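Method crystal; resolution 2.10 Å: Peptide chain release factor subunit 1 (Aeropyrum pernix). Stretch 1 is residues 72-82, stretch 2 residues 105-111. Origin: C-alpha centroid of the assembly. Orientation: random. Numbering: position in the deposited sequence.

Stretch 1 72-82: KRALSAAMDRL
Stretch 2 (105-111) KFECFMF

Two arginines, each laying one guanidinium face against a residue of the second stretch, bracket this contact, yet no direct hydrogen bond joins the two stretches. At one end the guanidinium of Arg73 lies flat on the ring of Phe106: centres 3.9 Å apart, planes at 24°, NH1 of Arg73 3.4 Å from CD1 of Phe106. Arg73 CZ sits 3.9 Å from the centroid of the Phe106 ring but 33° off the ring normal, an off-centre cation-pi arrangement. In this stack Arg73 is extended (chi1 to chi3 all t) and Phe106 has chi1 t, chi2 95°.

Residues 72-82 are regular helix, phi/psi near -60/-45, with i to i+4 bonds such as Ala77 N to Arg73 O (3.0 Å); Ser76 OG (chi1 m) adds a bond of 2.8 Å to Lys72 O. Residues 107-111 form an extended strand. The axes approach to 9.1 Å, and their N-to-C directions differ by 40° (signed crossing -40°). CA of Ala77 lies 6.8 Å from CA of Cys108, and CA of Arg81 7.8 Å from CA of Met110.

CA-to-CB of Phe106, just before the strand, and of Cys108 and Met110 within it points toward the helix, while that of Glu107 and Phe109 points away. Ala77 packs against both Phe106 and Cys108: its CB is 3.6 Å from Phe106 CZ, at the ring edge, and 4.0 Å from Cys108 SG. Cys108 (chi1 -153°) is also bonded covalently to a group elsewhere in the structure.

Arg81 is folded, chi1 -124° between wells, chi2 and chi3 p. This brings NH1 of Arg81 to 3.1 Å from CB of Cys108, and CG of Arg81 to 3.6 Å from SD of Met110 (chi1 t, chi2 t, chi3 p). A water bridges the stretches, accepting from Arg81 NH1 at 2.7 Å and donating to Cys108 O at 2.6 Å. The buried surface totals 432 Å².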

# COMPACT_ATOMS: atom_id res chain seq x y z
N LYS A 72 18.23 -10.30 -24.53
CA LYS A 72 17.85 -10.69 -25.88
C LYS A 72 16.69 -11.68 -25.83
O LYS A 72 15.71 -11.53 -26.56
CB LYS A 72 19.03 -11.30 -26.63
CG LYS A 72 20.10 -10.31 -27.04
CD LYS A 72 21.26 -11.00 -27.75
CE LYS A 72 22.33 -9.99 -28.17
NZ LYS A 72 23.48 -10.63 -28.87
N ARG A 73 16.80 -12.68 -24.96
CA ARG A 73 15.76 -13.69 -24.85
C ARG A 73 14.39 -13.11 -24.47
O ARG A 73 13.37 -13.50 -25.03
CB ARG A 73 16.16 -14.75 -23.83
CG ARG A 73 15.12 -15.85 -23.70
CD ARG A 73 15.27 -16.56 -22.38
NE ARG A 73 14.67 -17.89 -22.40
CZ ARG A 73 14.69 -18.72 -21.36
NH1 ARG A 73 15.26 -18.34 -20.22
NH2 ARG A 73 14.12 -19.92 -21.46
N ALA A 74 14.38 -12.21 -23.50
CA ALA A 74 13.14 -11.57 -23.06
C ALA A 74 12.57 -10.67 -24.15
O ALA A 74 11.37 -10.68 -24.40
CB ALA A 74 13.36 -10.78 -21.79
N LEU A 75 13.44 -9.90 -24.80
CA LEU A 75 13.05 -9.08 -25.94
C LEU A 75 12.41 -9.91 -27.05
O LEU A 75 11.38 -9.52 -27.62
CB LEU A 75 14.28 -8.34 -26.49
CG LEU A 75 14.45 -6.83 -26.37
CD1 LEU A 75 13.45 -6.18 -25.46
CD2 LEU A 75 15.87 -6.49 -25.96
N SER A 76 13.02 -11.05 -27.38
CA SER A 76 12.48 -11.90 -28.44
C SER A 76 11.12 -12.44 -28.06
O SER A 76 10.22 -12.55 -28.90
CB SER A 76 13.42 -13.07 -28.72
OG SER A 76 14.70 -12.56 -29.01
N ALA A 77 10.98 -12.78 -26.78
CA ALA A 77 9.71 -13.32 -26.29
C ALA A 77 8.62 -12.28 -26.44
O ALA A 77 7.53 -12.58 -26.91
CB ALA A 77 9.84 -13.77 -24.85
N ALA A 78 8.92 -11.04 -26.06
CA ALA A 78 7.94 -9.96 -26.19
C ALA A 78 7.57 -9.70 -27.66
O ALA A 78 6.38 -9.53 -27.99
CB ALA A 78 8.44 -8.70 -25.51
N MET A 79 8.57 -9.69 -28.54
CA MET A 79 8.31 -9.56 -29.98
C MET A 79 7.42 -10.67 -30.51
O MET A 79 6.51 -10.41 -31.30
CB MET A 79 9.59 -9.50 -30.81
CG MET A 79 10.41 -8.22 -30.60
SD MET A 79 11.92 -8.13 -31.61
CE MET A 79 13.15 -7.98 -30.32
N ASP A 80 7.70 -11.91 -30.10
CA ASP A 80 6.87 -13.06 -30.44
C ASP A 80 5.43 -12.80 -30.07
O ASP A 80 4.51 -13.02 -30.86
CB ASP A 80 7.34 -14.30 -29.67
CG ASP A 80 8.53 -14.97 -30.30
OD1 ASP A 80 8.73 -14.77 -31.52
OD2 ASP A 80 9.25 -15.69 -29.58
N ARG A 81 5.25 -12.36 -28.83
CA ARG A 81 3.94 -12.09 -28.28
C ARG A 81 3.20 -11.05 -29.12
O ARG A 81 2.01 -11.19 -29.41
CB ARG A 81 4.11 -11.62 -26.83
CG ARG A 81 3.36 -12.41 -25.76
CD ARG A 81 3.41 -13.91 -25.98
NE ARG A 81 4.77 -14.41 -26.10
CZ ARG A 81 5.36 -15.21 -25.22
NH1 ARG A 81 4.71 -15.62 -24.13
NH2 ARG A 81 6.60 -15.62 -25.43
N LEU A 82 3.90 -9.99 -29.52
CA LEU A 82 3.26 -8.88 -30.22
C LEU A 82 2.90 -9.26 -31.65
O LEU A 82 1.93 -8.76 -32.21
CB LEU A 82 4.15 -7.63 -30.23
CG LEU A 82 4.44 -6.93 -28.90
CD1 LEU A 82 5.25 -5.67 -29.15
CD2 LEU A 82 3.16 -6.60 -28.18
N LYS A 105 12.94 -21.21 -15.00
CA LYS A 105 11.93 -20.26 -14.54
C LYS A 105 11.77 -19.06 -15.49
O LYS A 105 12.04 -17.91 -15.11
CB LYS A 105 12.24 -19.80 -13.11
CG LYS A 105 13.73 -19.63 -12.80
CD LYS A 105 13.97 -19.23 -11.34
CE LYS A 105 13.52 -20.32 -10.37
NZ LYS A 105 13.70 -19.91 -8.94
N PHE A 106 11.33 -19.32 -16.72
CA PHE A 106 11.10 -18.25 -17.70
C PHE A 106 9.62 -18.11 -18.11
O PHE A 106 8.95 -19.11 -18.39
CB PHE A 106 11.96 -18.46 -18.95
CG PHE A 106 11.71 -17.44 -20.03
CD1 PHE A 106 12.50 -16.31 -20.14
CD2 PHE A 106 10.66 -17.61 -20.92
CE1 PHE A 106 12.27 -15.37 -21.12
CE2 PHE A 106 10.42 -16.67 -21.91
CZ PHE A 106 11.23 -15.55 -22.01
N GLU A 107 9.14 -16.87 -18.17
CA GLU A 107 7.76 -16.60 -18.54
C GLU A 107 7.54 -15.23 -19.17
O GLU A 107 8.29 -14.29 -18.93
CB GLU A 107 6.86 -16.72 -17.31
CG GLU A 107 6.15 -18.05 -17.20
CD GLU A 107 4.68 -17.87 -16.91
OE1 GLU A 107 4.05 -16.99 -17.54
OE2 GLU A 107 4.15 -18.61 -16.05
N CYS A 108 6.49 -15.13 -19.98
CA CYS A 108 6.11 -13.87 -20.59
C CYS A 108 4.65 -13.53 -20.28
O CYS A 108 3.76 -14.01 -20.97
CB CYS A 108 6.29 -13.94 -22.10
SG CYS A 108 6.60 -12.35 -22.90
N PHE A 109 4.41 -12.73 -19.25
CA PHE A 109 3.04 -12.35 -18.91
C PHE A 109 2.54 -11.32 -19.91
O PHE A 109 3.26 -10.39 -20.25
CB PHE A 109 2.96 -11.79 -17.48
CG PHE A 109 3.55 -12.70 -16.43
CD1 PHE A 109 4.92 -12.72 -16.20
CD2 PHE A 109 2.74 -13.54 -15.68
CE1 PHE A 109 5.47 -13.56 -15.25
CE2 PHE A 109 3.28 -14.39 -14.72
CZ PHE A 109 4.65 -14.40 -14.51
N MET A 110 1.32 -11.51 -20.42
CA MET A 110 0.75 -10.52 -21.32
C MET A 110 -0.73 -10.35 -21.05
O MET A 110 -1.45 -11.32 -20.96
CB MET A 110 0.96 -10.89 -22.79
CG MET A 110 0.52 -9.74 -23.70
SD MET A 110 0.70 -10.01 -25.47
CE MET A 110 -0.14 -11.56 -25.70
N PHE A 111 -1.19 -9.11 -20.92
CA PHE A 111 -2.62 -8.88 -20.73
C PHE A 111 -3.06 -7.46 -21.05
O PHE A 111 -2.23 -6.57 -21.32
CB PHE A 111 -3.02 -9.22 -19.29
CG PHE A 111 -2.30 -8.41 -18.26
CD1 PHE A 111 -2.89 -7.28 -17.72
CD2 PHE A 111 -1.04 -8.78 -17.84
CE1 PHE A 111 -2.23 -6.53 -16.77
CE2 PHE A 111 -0.36 -8.03 -16.88
CZ PHE A 111 -0.97 -6.90 -16.34
O HOH W 1 2.42 -15.11 -22.88